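Racemase (Pseudovibrio sp. JE062, PDB 3MKC) is named a racemase and belongs to the enolase superfamily, pairing a mandelate racemase/muconate lactonizing enzyme N-terminal domain with an enolase-type C-terminal barrel domain. Local coordinates at residues A10-I15 with E73-R78; E82-W87 with G293-R298; L45-G50 with D287-G292; D53-Y58 with R100-F105. One frame throughout, in Å; residues are numbered along the deposited sequence.

Contact 1 of 4, residues A10-I15 with E73-R78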
loop_
_atom_site.group_PDB
_atom_site.type_symbol
_atom_site.label_atom_id
_atom_site.label_comp_id
_atom_site.label_asym_id
_atom_site.label_seq_id
_atom_site.Cartn_x
_atom_site.Cartn_y
_atom_site.Cartn_z
ATOM N N ALA A 10 -2.026 -27.445 -7.118
ATOM C CA ALA A 10 -2.690 -27.668 -8.402
ATOM C C ALA A 10 -2.611 -26.439 -9.295
ATOM O O ALA A 10 -2.477 -25.319 -8.808
ATOM C CB ALA A 10 -4.143 -28.048 -8.169
ATOM N N PRO A 11 -2.732 -26.634 -10.620
ATOM C CA PRO A 11 -2.667 -25.532 -11.585
ATOM C C PRO A 11 -3.816 -24.548 -11.456
ATOM O O PRO A 11 -4.909 -24.896 -10.998
ATOM C CB PRO A 11 -2.699 -26.243 -12.943
ATOM C CG PRO A 11 -2.273 -27.660 -12.631
ATOM C CD PRO A 11 -2.948 -27.912 -11.315
ATOM N N ILE A 12 -3.560 -23.315 -11.871
ATOM C CA ILE A 12 -4.568 -22.265 -11.843
ATOM C C ILE A 12 -5.603 -22.590 -12.919
ATOM O O ILE A 12 -5.245 -22.883 -14.059
ATOM C CB ILE A 12 -3.931 -20.891 -12.147
ATOM C CG1 ILE A 12 -2.973 -20.514 -11.020
ATOM C CG2 ILE A 12 -5.015 -19.835 -12.344
ATOM C CD1 ILE A 12 -2.227 -19.218 -11.258
ATOM N N LYS A 13 -6.879 -22.548 -12.552
ATOM C CA LYS A 13 -7.944 -22.842 -13.504
ATOM C C LYS A 13 -8.573 -21.569 -14.060
ATOM O O LYS A 13 -8.894 -21.488 -15.248
ATOM C CB LYS A 13 -9.022 -23.698 -12.838
ATOM C CG LYS A 13 -10.198 -24.031 -13.748
ATOM C CD LYS A 13 -11.200 -24.908 -13.023
ATOM C CE LYS A 13 -12.403 -25.233 -13.886
ATOM N NZ LYS A 13 -13.281 -26.215 -13.187
ATOM N N SER A 14 -8.751 -20.571 -13.203
ATOM C CA SER A 14 -9.356 -19.326 -13.647
ATOM C C SER A 14 -8.914 -18.120 -12.836
ATOM O O SER A 14 -8.438 -18.242 -11.706
ATOM C CB SER A 14 -10.883 -19.430 -13.588
ATOM O OG SER A 14 -11.345 -19.461 -12.245
ATOM N N ILE A 15 -9.076 -16.951 -13.437
ATOM C CA ILE A 15 -8.735 -15.698 -12.791
ATOM C C ILE A 15 -9.860 -14.734 -13.121
ATOM O O ILE A 15 -10.103 -14.405 -14.289
ATOM C CB ILE A 15 -7.391 -15.137 -13.292
ATOM C CG1 ILE A 15 -6.257 -16.097 -12.907
ATOM C CG2 ILE A 15 -7.146 -13.756 -12.679
ATOM C CD1 ILE A 15 -4.863 -15.604 -13.279
ATOM N N GLU A 73 -3.843 -14.753 -19.219
ATOM C CA GLU A 73 -3.420 -15.843 -20.084
ATOM C C GLU A 73 -2.153 -16.574 -19.656
ATOM O O GLU A 73 -2.116 -17.805 -19.643
ATOM C CB GLU A 73 -3.262 -15.337 -21.516
ATOM C CG GLU A 73 -3.176 -16.439 -22.554
ATOM C CD GLU A 73 -3.035 -15.897 -23.966
ATOM O OE1 GLU A 73 -3.899 -15.097 -24.387
ATOM O OE2 GLU A 73 -2.057 -16.271 -24.651
ATOM N N LYS A 74 -1.115 -15.831 -19.294
ATOM C CA LYS A 74 0.135 -16.468 -18.903
ATOM C C LYS A 74 0.163 -17.064 -17.499
ATOM O O LYS A 74 1.161 -17.663 -17.102
ATOM C CB LYS A 74 1.292 -15.481 -19.082
ATOM C CG LYS A 74 1.506 -15.060 -20.524
ATOM C CD LYS A 74 1.944 -16.236 -21.397
ATOM C CE LYS A 74 2.011 -15.824 -22.860
ATOM N NZ LYS A 74 2.546 -16.901 -23.734
ATOM N N ALA A 75 -0.931 -16.908 -16.758
ATOM C CA ALA A 75 -1.041 -17.439 -15.404
ATOM C C ALA A 75 -1.865 -18.728 -15.404
ATOM O O ALA A 75 -1.558 -19.671 -14.678
ATOM C CB ALA A 75 -1.693 -16.410 -14.492
ATOM N N ILE A 76 -2.911 -18.760 -16.223
ATOM C CA ILE A 76 -3.769 -19.937 -16.321
ATOM C C ILE A 76 -2.944 -21.185 -16.627
ATOM O O ILE A 76 -2.122 -21.192 -17.547
ATOM C CB ILE A 76 -4.823 -19.773 -17.439
ATOM C CG1 ILE A 76 -5.627 -18.494 -17.219
ATOM C CG2 ILE A 76 -5.739 -20.998 -17.473
ATOM C CD1 ILE A 76 -6.393 -18.463 -15.928
ATOM N N GLY A 77 -3.162 -22.238 -15.849
ATOM C CA GLY A 77 -2.434 -23.476 -16.062
ATOM C C GLY A 77 -1.177 -23.628 -15.227
ATOM O O GLY A 77 -0.698 -24.745 -15.026
ATOM N N ARG A 78 -0.648 -22.515 -14.726
ATOM C CA ARG A 78 0.577 -22.539 -13.930
ATOM C C ARG A 78 0.332 -22.927 -12.475
ATOM O O ARG A 78 -0.774 -22.773 -11.955
ATOM C CB ARG A 78 1.263 -21.163 -13.975
ATOM C CG ARG A 78 1.676 -20.685 -15.372
ATOM C CD ARG A 78 2.721 -21.603 -15.985
ATOM N NE ARG A 78 3.971 -21.609 -15.230
ATOM C CZ ARG A 78 4.899 -20.660 -15.312
ATOM N NH1 ARG A 78 4.719 -19.622 -16.122
ATOM N NH2 ARG A 78 6.012 -20.746 -14.586
#
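Ile12 is gripped at both ends of its backbone by the turn 75-78. Its N donates to Arg78 O at 2.8 Å. Its O accepts from Gly77 N, also at 2.8 Å, and both bonds have an N-H...O angle of 152°. The turn is a type II beta turn, closed by Arg78 N to Ala75 O, and Gly77 supplies its positive phi of 94°. Inward, packing is close. The CD1 of Ile15 presses on Ala75 CB at 3.5 Å, a close methyl-methyl approach, while Ile12 CD1 lies 3.5 Å from Ala75 O. Behind Ala75 stands Ile86 of helix 83-93. The outer side is looser: Ile76, exposed, starts away from the strand, but its CD1 bends back to 3.8 Å from Ile15 CG1, the two side chains lying alongside and running opposite ways. Nearby Pro11 CB meets Gly77 O at 3.3 Å, and the guanidinium of Arg78 turns off to a salt bridge with Glu82. Polar backbone pairing and apolar packing thus divide the work: the two backbone bonds fix the turn on the start of edge strand 12-22, while the apolar contacts of Ile12 and Ile15 with Ala75 fill the inner side.

Contact 2 of 4, residues E82-W87 with G293-R298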
loop_
_atom_site.group_PDB
_atom_site.type_symbol
_atom_site.label_atom_id
_atom_site.label_comp_id
_atom_site.label_asym_id
_atom_site.label_seq_id
_atom_site.Cartn_x
_atom_site.Cartn_y
_atom_site.Cartn_z
ATOM N N GLU A 82 4.828 -20.930 -8.089
ATOM C CA GLU A 82 5.868 -20.245 -8.861
ATOM C C GLU A 82 5.471 -18.788 -9.080
ATOM O O GLU A 82 5.378 -18.318 -10.216
ATOM C CB GLU A 82 6.067 -20.930 -10.218
ATOM C CG GLU A 82 6.309 -22.429 -10.124
ATOM C CD GLU A 82 6.856 -23.007 -11.410
ATOM O OE1 GLU A 82 6.165 -22.936 -12.443
ATOM O OE2 GLU A 82 7.989 -23.528 -11.392
ATOM N N ILE A 83 5.254 -18.072 -7.986
ATOM C CA ILE A 83 4.832 -16.681 -8.062
ATOM C C ILE A 83 5.795 -15.779 -8.810
ATOM O O ILE A 83 5.372 -14.944 -9.605
ATOM C CB ILE A 83 4.600 -16.100 -6.661
ATOM C CG1 ILE A 83 3.712 -17.054 -5.858
ATOM C CG2 ILE A 83 3.943 -14.733 -6.769
ATOM C CD1 ILE A 83 3.409 -16.588 -4.447
ATOM N N ASN A 84 7.086 -15.949 -8.557
ATOM C CA ASN A 84 8.108 -15.134 -9.203
ATOM C C ASN A 84 8.127 -15.348 -10.716
ATOM O O ASN A 84 8.222 -14.391 -11.490
ATOM C CB ASN A 84 9.476 -15.471 -8.610
ATOM C CG ASN A 84 10.588 -14.621 -9.184
ATOM O OD1 ASN A 84 11.384 -15.087 -10.003
ATOM N ND2 ASN A 84 10.650 -13.366 -8.757
ATOM N N ALA A 85 8.037 -16.608 -11.130
ATOM C CA ALA A 85 8.056 -16.942 -12.549
ATOM C C ALA A 85 6.787 -16.485 -13.264
ATOM O O ALA A 85 6.844 -16.026 -14.402
ATOM C CB ALA A 85 8.250 -18.444 -12.732
ATOM N N ILE A 86 5.641 -16.613 -12.605
ATOM C CA ILE A 86 4.382 -16.193 -13.215
ATOM C C ILE A 86 4.400 -14.673 -13.387
ATOM O O ILE A 86 3.907 -14.142 -14.379
ATOM C CB ILE A 86 3.185 -16.610 -12.352
ATOM C CG1 ILE A 86 3.163 -18.136 -12.227
ATOM C CG2 ILE A 86 1.885 -16.102 -12.975
ATOM C CD1 ILE A 86 2.161 -18.665 -11.231
ATOM N N TRP A 87 4.981 -13.982 -12.414
ATOM C CA TRP A 87 5.093 -12.526 -12.461
ATOM C C TRP A 87 5.826 -12.150 -13.749
ATOM O O TRP A 87 5.348 -11.323 -14.527
ATOM C CB TRP A 87 5.910 -12.020 -11.267
ATOM C CG TRP A 87 5.749 -10.551 -10.960
ATOM C CD1 TRP A 87 4.987 -10.001 -9.966
ATOM C CD2 TRP A 87 6.383 -9.450 -11.633
ATOM N NE1 TRP A 87 5.107 -8.630 -9.976
ATOM C CE2 TRP A 87 5.958 -8.266 -10.988
ATOM C CE3 TRP A 87 7.268 -9.350 -12.717
ATOM C CZ2 TRP A 87 6.389 -6.995 -11.390
ATOM C CZ3 TRP A 87 7.698 -8.082 -13.119
ATOM C CH2 TRP A 87 7.256 -6.923 -12.453
ATOM N N GLY A 293 2.602 -5.747 -6.827
ATOM C CA GLY A 293 2.314 -6.677 -5.740
ATOM C C GLY A 293 3.431 -6.936 -4.748
ATOM O O GLY A 293 4.427 -6.208 -4.715
ATOM N N LEU A 294 3.260 -7.980 -3.936
ATOM C CA LEU A 294 4.252 -8.346 -2.933
ATOM C C LEU A 294 5.572 -8.771 -3.580
ATOM O O LEU A 294 6.650 -8.502 -3.048
ATOM C CB LEU A 294 3.701 -9.471 -2.027
ATOM C CG LEU A 294 2.549 -9.032 -1.102
ATOM C CD1 LEU A 294 1.829 -10.236 -0.509
ATOM C CD2 LEU A 294 3.092 -8.162 0.014
ATOM N N THR A 295 5.500 -9.413 -4.739
ATOM C CA THR A 295 6.726 -9.846 -5.395
ATOM C C THR A 295 7.597 -8.651 -5.768
ATOM O O THR A 295 8.802 -8.651 -5.524
ATOM C CB THR A 295 6.428 -10.668 -6.654
ATOM O OG1 THR A 295 5.693 -11.842 -6.288
ATOM C CG2 THR A 295 7.716 -11.087 -7.333
ATOM N N GLU A 296 6.992 -7.627 -6.352
ATOM C CA GLU A 296 7.777 -6.461 -6.736
ATOM C C GLU A 296 8.183 -5.680 -5.485
ATOM O O GLU A 296 9.268 -5.102 -5.428
ATOM C CB GLU A 296 6.980 -5.566 -7.688
ATOM C CG GLU A 296 7.842 -4.493 -8.370
ATOM C CD GLU A 296 8.807 -5.061 -9.409
ATOM O OE1 GLU A 296 9.214 -6.231 -9.280
ATOM O OE2 GLU A 296 9.169 -4.320 -10.350
ATOM N N LEU A 297 7.321 -5.669 -4.471
ATOM C CA LEU A 297 7.652 -4.957 -3.240
ATOM C C LEU A 297 8.860 -5.594 -2.555
ATOM O O LEU A 297 9.637 -4.913 -1.876
ATOM C CB LEU A 297 6.448 -4.922 -2.291
ATOM C CG LEU A 297 5.458 -3.790 -2.583
ATOM C CD1 LEU A 297 4.235 -3.933 -1.701
ATOM C CD2 LEU A 297 6.122 -2.438 -2.336
ATOM N N ARG A 298 9.025 -6.899 -2.734
ATOM C CA ARG A 298 10.173 -7.576 -2.143
ATOM C C ARG A 298 11.446 -7.132 -2.865
ATOM O O ARG A 298 12.458 -6.847 -2.231
ATOM C CB ARG A 298 10.034 -9.093 -2.251
ATOM C CG ARG A 298 11.171 -9.836 -1.582
ATOM C CD ARG A 298 11.051 -11.337 -1.766
ATOM N NE ARG A 298 11.947 -12.043 -0.860
ATOM C CZ ARG A 298 12.026 -13.367 -0.758
ATOM N NH1 ARG A 298 11.259 -14.148 -1.512
ATOM N NH2 ARG A 298 12.867 -13.913 0.113
#
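Thr295 and Trp87 make the central touch between helices 83-93 and 293-306. Thr295 CG2 lies over one face of the indole, and its CB stands 3.7 Å from Trp87 CD1, the side chains passing each other head to tail. Trp87 has its CG anti to the backbone N (chi1 -162°), on the way to this contact. At the far end of the ring system, Glu296 OE1 comes 3.6 Å from Trp87 CZ2; the carboxylate plane is turned 23° from the indole. Ile83 CG2 touches Thr295 OG1 at 3.4 Å, and Asn84 ND2 reaches Thr295 CG2 at 4.0 Å on the solvent side, where Asn84 is exposed.

The second shell fixes these groups. Trp87 NE1 is hydrogen-bonded to Gly292 O, and Arg299 makes a cation-pi contact with the indole. Thr295 OG1 is bonded to Asp111 and Tyr115 of helix 102-122. Glu296 forms salt bridges with Arg299 and Arg269, which would probably stabilise its negative charge beside the ring. The segment axes approach to 10.1 Å at a crossing angle of -96°, nearly perpendicular. This buried helix-helix crossing is consistent with the packing of the N-terminal domain against the barrel domain in enolase-superfamily proteins.

Contact 3 of 4, residues L45-G50 with D287-G292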
loop_
_atom_site.group_PDB
_atom_site.type_symbol
_atom_site.label_atom_id
_atom_site.label_comp_id
_atom_site.label_asym_id
_atom_site.label_seq_id
_atom_site.Cartn_x
_atom_site.Cartn_y
_atom_site.Cartn_z
ATOM N N LEU A 45 -7.250 -14.483 -2.953
ATOM C CA LEU A 45 -7.816 -13.161 -3.139
ATOM C C LEU A 45 -6.771 -12.055 -3.117
ATOM O O LEU A 45 -5.880 -12.045 -2.273
ATOM C CB LEU A 45 -8.844 -12.883 -2.041
ATOM C CG LEU A 45 -10.033 -13.844 -1.995
ATOM C CD1 LEU A 45 -10.795 -13.665 -0.698
ATOM C CD2 LEU A 45 -10.928 -13.588 -3.195
ATOM N N GLY A 46 -6.904 -11.131 -4.060
ATOM C CA GLY A 46 -6.005 -9.996 -4.144
ATOM C C GLY A 46 -6.863 -8.848 -4.622
ATOM O O GLY A 46 -8.063 -9.019 -4.804
ATOM N N GLU A 47 -6.288 -7.668 -4.802
ATOM C CA GLU A 47 -7.083 -6.568 -5.314
ATOM C C GLU A 47 -6.194 -5.596 -6.072
ATOM O O GLU A 47 -5.004 -5.458 -5.768
ATOM C CB GLU A 47 -7.863 -5.870 -4.188
ATOM C CG GLU A 47 -7.063 -4.990 -3.265
ATOM C CD GLU A 47 -7.916 -4.410 -2.148
ATOM O OE1 GLU A 47 -9.146 -4.284 -2.329
ATOM O OE2 GLU A 47 -7.356 -4.068 -1.089
ATOM N N ALA A 48 -6.779 -4.956 -7.080
ATOM C CA ALA A 48 -6.067 -4.010 -7.927
ATOM C C ALA A 48 -6.625 -2.598 -7.812
ATOM O O ALA A 48 -7.829 -2.406 -7.624
ATOM C CB ALA A 48 -6.137 -4.478 -9.378
ATOM N N ASP A 49 -5.745 -1.607 -7.931
ATOM C CA ASP A 49 -6.161 -0.211 -7.858
ATOM C C ASP A 49 -6.653 0.209 -9.249
ATOM O O ASP A 49 -6.553 -0.569 -10.202
ATOM C CB ASP A 49 -4.978 0.654 -7.419
ATOM C CG ASP A 49 -5.401 2.024 -6.932
ATOM O OD1 ASP A 49 -6.577 2.198 -6.548
ATOM O OD2 ASP A 49 -4.547 2.929 -6.920
ATOM N N GLY A 50 -7.192 1.424 -9.347
ATOM C CA GLY A 50 -7.685 1.939 -10.616
ATOM C C GLY A 50 -9.197 1.890 -10.776
ATOM O O GLY A 50 -9.890 1.191 -10.031
ATOM N N ASP A 287 2.845 1.189 -3.813
ATOM C CA ASP A 287 1.631 0.507 -3.341
ATOM C C ASP A 287 1.481 -0.966 -3.724
ATOM O O ASP A 287 1.771 -1.358 -4.846
ATOM C CB ASP A 287 0.418 1.290 -3.855
ATOM C CG ASP A 287 -0.875 0.917 -3.156
ATOM O OD1 ASP A 287 -1.110 -0.277 -2.895
ATOM O OD2 ASP A 287 -1.670 1.839 -2.884
ATOM N N TYR A 288 0.998 -1.768 -2.775
ATOM C CA TYR A 288 0.779 -3.198 -2.977
ATOM C C TYR A 288 -0.045 -3.490 -4.217
ATOM O O TYR A 288 0.291 -4.367 -5.015
ATOM C CB TYR A 288 0.016 -3.801 -1.791
ATOM C CG TYR A 288 0.633 -3.571 -0.440
ATOM C CD1 TYR A 288 1.577 -4.456 0.079
ATOM C CD2 TYR A 288 0.273 -2.465 0.328
ATOM C CE1 TYR A 288 2.150 -4.248 1.327
ATOM C CE2 TYR A 288 0.840 -2.247 1.578
ATOM C CZ TYR A 288 1.780 -3.140 2.071
ATOM O OH TYR A 288 2.373 -2.907 3.294
ATOM N N ASN A 289 -1.144 -2.761 -4.362
ATOM C CA ASN A 289 -2.059 -2.991 -5.467
ATOM C C ASN A 289 -1.818 -2.133 -6.698
ATOM O O ASN A 289 -2.691 -2.024 -7.566
ATOM C CB ASN A 289 -3.504 -2.818 -4.975
ATOM C CG ASN A 289 -3.724 -1.496 -4.263
ATOM O OD1 ASN A 289 -3.487 -0.428 -4.830
ATOM N ND2 ASN A 289 -4.180 -1.562 -3.008
ATOM N N ARG A 290 -0.632 -1.535 -6.782
ATOM C CA ARG A 290 -0.292 -0.696 -7.922
ATOM C C ARG A 290 1.038 -1.058 -8.575
ATOM O O ARG A 290 1.118 -1.249 -9.790
ATOM C CB ARG A 290 -0.195 0.778 -7.504
ATOM C CG ARG A 290 -1.496 1.468 -7.118
ATOM C CD ARG A 290 -1.190 2.868 -6.575
ATOM N NE ARG A 290 -0.609 3.754 -7.585
ATOM C CZ ARG A 290 -1.320 4.439 -8.477
ATOM N NH1 ARG A 290 -2.644 4.346 -8.482
ATOM N NH2 ARG A 290 -0.709 5.214 -9.367
ATOM N N CYS A 291 2.079 -1.155 -7.750
ATOM C CA CYS A 291 3.439 -1.367 -8.241
ATOM C C CYS A 291 3.926 -2.718 -8.708
ATOM O O CYS A 291 5.039 -2.807 -9.219
ATOM C CB CYS A 291 4.435 -0.855 -7.201
ATOM S SG CYS A 291 4.728 -2.020 -5.849
ATOM N N GLY A 292 3.121 -3.765 -8.546
ATOM C CA GLY A 292 3.564 -5.083 -8.960
ATOM C C GLY A 292 3.362 -6.113 -7.857
ATOM O O GLY A 292 3.905 -7.206 -7.924
#
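Asp49 OD2 takes the shortest polar bond between the segments, a salt bridge from Arg290 NH1 at 2.8 Å with an N-H...O angle of 158°. It joins the two domains of the enolase-superfamily fold: strand 43-48 of the N-terminal sheet runs into Asp49, and Arg290 belongs to the loop that follows barrel strand 283-284. The carboxylate oxygen lies in the guanidinium plane, whereas Arg290 NH1 meets OD2 on its anti side, 28° out of the carboxylate plane. The bend of Arg290 at chi3 (65°) turns NE, and the guanidinium beyond it, back beside the carboxylate. Arg290 CD also lies 3.4 Å from Asp49 OD2. The other ends are held from outside: Asp49 OD1 pairs with Lys317, and Arg290 NH2 bonds to Met265 O.

Beside the bridge, Asp49 N donates to Asn289 O at 3.1 Å. The loop is shaped by an Asx turn in which Asp287 OD1 accepts from Asn289 N at 2.9 Å, and by Arg290 N and Cys291 N sharing Asp287 O. The amide of Asn289 has its ND2 bonded to Thr321, while its OD1 comes 3.2 Å from Asp49 CB. Glu47 O, which finds no polar partner in the model, is buried against Asn289 CB at 3.1 Å.

Contact 4 of 4, residues D53-Y58 with R100-F105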
loop_
_atom_site.group_PDB
_atom_site.type_symbol
_atom_site.label_atom_id
_atom_site.label_comp_id
_atom_site.label_asym_id
_atom_site.label_seq_id
_atom_site.Cartn_x
_atom_site.Cartn_y
_atom_site.Cartn_z
ATOM N N ASP A 53 -14.078 -0.234 -13.699
ATOM C CA ASP A 53 -14.513 -0.512 -15.063
ATOM C C ASP A 53 -13.365 -0.539 -16.069
ATOM O O ASP A 53 -13.395 -1.309 -17.028
ATOM C CB ASP A 53 -15.595 0.490 -15.495
ATOM C CG ASP A 53 -15.201 1.935 -15.245
ATOM O OD1 ASP A 53 -14.383 2.185 -14.336
ATOM O OD2 ASP A 53 -15.732 2.827 -15.947
ATOM N N ALA A 54 -12.347 0.291 -15.847
ATOM C CA ALA A 54 -11.196 0.316 -16.743
ATOM C C ALA A 54 -10.378 -0.945 -16.498
ATOM O O ALA A 54 -9.899 -1.580 -17.433
ATOM C CB ALA A 54 -10.353 1.555 -16.482
ATOM N N ILE A 55 -10.239 -1.318 -15.230
ATOM C CA ILE A 55 -9.486 -2.516 -14.878
ATOM C C ILE A 55 -10.151 -3.768 -15.448
ATOM O O ILE A 55 -9.485 -4.628 -16.026
ATOM C CB ILE A 55 -9.355 -2.648 -13.351
ATOM C CG1 ILE A 55 -8.512 -1.492 -12.811
ATOM C CG2 ILE A 55 -8.718 -3.981 -12.986
ATOM C CD1 ILE A 55 -7.098 -1.468 -13.329
ATOM N N LEU A 56 -11.466 -3.874 -15.281
ATOM C CA LEU A 56 -12.186 -5.032 -15.805
ATOM C C LEU A 56 -11.982 -5.141 -17.318
ATOM O O LEU A 56 -11.728 -6.226 -17.844
ATOM C CB LEU A 56 -13.684 -4.919 -15.493
ATOM C CG LEU A 56 -14.547 -6.128 -15.869
ATOM C CD1 LEU A 56 -14.183 -7.301 -14.977
ATOM C CD2 LEU A 56 -16.026 -5.788 -15.713
ATOM N N ALA A 57 -12.085 -4.012 -18.019
ATOM C CA ALA A 57 -11.916 -4.023 -19.472
ATOM C C ALA A 57 -10.511 -4.481 -19.842
ATOM O O ALA A 57 -10.327 -5.292 -20.749
ATOM C CB ALA A 57 -12.187 -2.638 -20.043
ATOM N N TYR A 58 -9.518 -3.964 -19.125
ATOM C CA TYR A 58 -8.136 -4.329 -19.397
ATOM C C TYR A 58 -7.930 -5.825 -19.194
ATOM O O TYR A 58 -7.230 -6.484 -19.968
ATOM C CB TYR A 58 -7.192 -3.558 -18.470
ATOM C CG TYR A 58 -5.743 -3.914 -18.679
ATOM C CD1 TYR A 58 -5.023 -3.384 -19.750
ATOM C CD2 TYR A 58 -5.101 -4.822 -17.840
ATOM C CE1 TYR A 58 -3.701 -3.754 -19.980
ATOM C CE2 TYR A 58 -3.780 -5.199 -18.067
ATOM C CZ TYR A 58 -3.090 -4.666 -19.137
ATOM O OH TYR A 58 -1.795 -5.065 -19.380
ATOM N N ARG A 100 3.927 -0.096 -17.219
ATOM C CA ARG A 100 3.759 0.946 -16.213
ATOM C C ARG A 100 2.283 1.319 -16.190
ATOM O O ARG A 100 1.504 0.858 -17.026
ATOM C CB ARG A 100 4.572 2.193 -16.578
ATOM C CG ARG A 100 6.070 1.958 -16.817
ATOM C CD ARG A 100 6.835 1.677 -15.537
ATOM N NE ARG A 100 8.278 1.720 -15.772
ATOM C CZ ARG A 100 8.994 0.727 -16.293
ATOM N NH1 ARG A 100 8.420 -0.425 -16.627
ATOM N NH2 ARG A 100 10.290 0.909 -16.524
ATOM N N GLY A 101 1.896 2.148 -15.229
ATOM C CA GLY A 101 0.514 2.590 -15.165
ATOM C C GLY A 101 -0.558 1.565 -14.839
ATOM O O GLY A 101 -0.315 0.588 -14.132
ATOM N N LEU A 102 -1.754 1.805 -15.372
ATOM C CA LEU A 102 -2.924 0.957 -15.123
ATOM C C LEU A 102 -2.681 -0.542 -15.233
ATOM O O LEU A 102 -3.102 -1.312 -14.368
ATOM C CB LEU A 102 -4.062 1.340 -16.079
ATOM C CG LEU A 102 -5.403 0.650 -15.814
ATOM C CD1 LEU A 102 -6.175 1.444 -14.773
ATOM C CD2 LEU A 102 -6.218 0.565 -17.098
ATOM N N GLY A 103 -2.029 -0.955 -16.313
ATOM C CA GLY A 103 -1.762 -2.366 -16.509
ATOM C C GLY A 103 -1.102 -3.020 -15.312
ATOM O O GLY A 103 -1.400 -4.168 -14.983
HETATM N N MSE A 104 -0.208 -2.293 -14.651
HETATM C CA MSE A 104 0.490 -2.840 -13.494
HETATM C C MSE A 104 -0.431 -3.025 -12.294
HETATM O O MSE A 104 -0.178 -3.883 -11.452
HETATM C CB MSE A 104 1.675 -1.943 -13.107
HETATM C CG MSE A 104 2.877 -2.066 -14.052
HETATM SE SE MSE A 104 3.616 -3.844 -14.221
HETATM C CE MSE A 104 4.033 -4.186 -12.381
ATOM N N PHE A 105 -1.496 -2.232 -12.209
ATOM C CA PHE A 105 -2.412 -2.389 -11.082
ATOM C C PHE A 105 -3.031 -3.780 -11.219
ATOM O O PHE A 105 -3.170 -4.512 -10.241
ATOM C CB PHE A 105 -3.535 -1.341 -11.097
ATOM C CG PHE A 105 -3.067 0.089 -11.167
ATOM C CD1 PHE A 105 -1.721 0.430 -11.008
ATOM C CD2 PHE A 105 -3.991 1.104 -11.415
ATOM C CE1 PHE A 105 -1.310 1.761 -11.100
ATOM C CE2 PHE A 105 -3.588 2.437 -11.509
ATOM C CZ PHE A 105 -2.245 2.766 -11.351
HETATM O O HOH W 1 -0.643 -5.698 -17.137
#
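Leu102, Ile55 and Tyr58 have the most surface buried where helix 52-59 packs on the start of helix 102-122. Both helices belong to the N-terminal domain of the enolase-superfamily fold, and the contact is an apolar helix-helix interface with a polar link at one end. Leu102, with CG anti to the backbone N (chi1 -173°), reaches across with both of its methyls. Its CD1 presses on Ile55 CD1 at 3.4 Å, shorter than the usual carbon-carbon spacing, the two side chains crossing at a slant; its CD2 lies 4.3 Å from Ala54 CB and at the limit of contact with Tyr58 CB.

Ile55 CD1 goes on to Phe105 CB at 4.2 Å, while Phe17 of strand 12-22 also touches this isoleucine. The ring of Phe105 in turn lies against its own helix start, with Leu102 CA 3.8 Å above its plane and over its centre.

Beyond that marginal touch of its CB on Leu102, the Tyr58 ring meets Gly103. A chi1 of 179° puts Tyr58 CG anti to the backbone N. The ring receives Gly103 CA over one face, offset toward the rim, and this carbon comes 3.7 Å from Tyr58 CZ. This is a CH-pi contact, the carbon 4.1 Å from the ring centroid and 25° off the normal. Past the ring, one water bridges the helices, lying 2.6 Å from Tyr58 OH and donating to Gly103 O at 2.7 Å.

In the fold
Contacts 1 and 4 lie within the N-terminal domain, their centres 19 Å apart; contacts 2 and 3 join that domain to the barrel domain. Along the chain, contact 1 closes before contact 2 opens, contacts 2 and 3 alternate their segments, and contact 4 falls wholly between the two halves of contact 3. Helix 83-93 links contacts 1 and 2 through Ile86 packing on Ala75 and Arg78. Contacts 2 and 3 share the run 287-298, with centres 12 Å apart. Contacts 3 and 4, 10 Å apart, meet at Phe105. Contacts 1 and 3 use the two outer strands of the three-stranded sheet. Contacts 1 and 4 hold parts of the N-terminal domain together, while contacts 2 and 3 join it to the barrel.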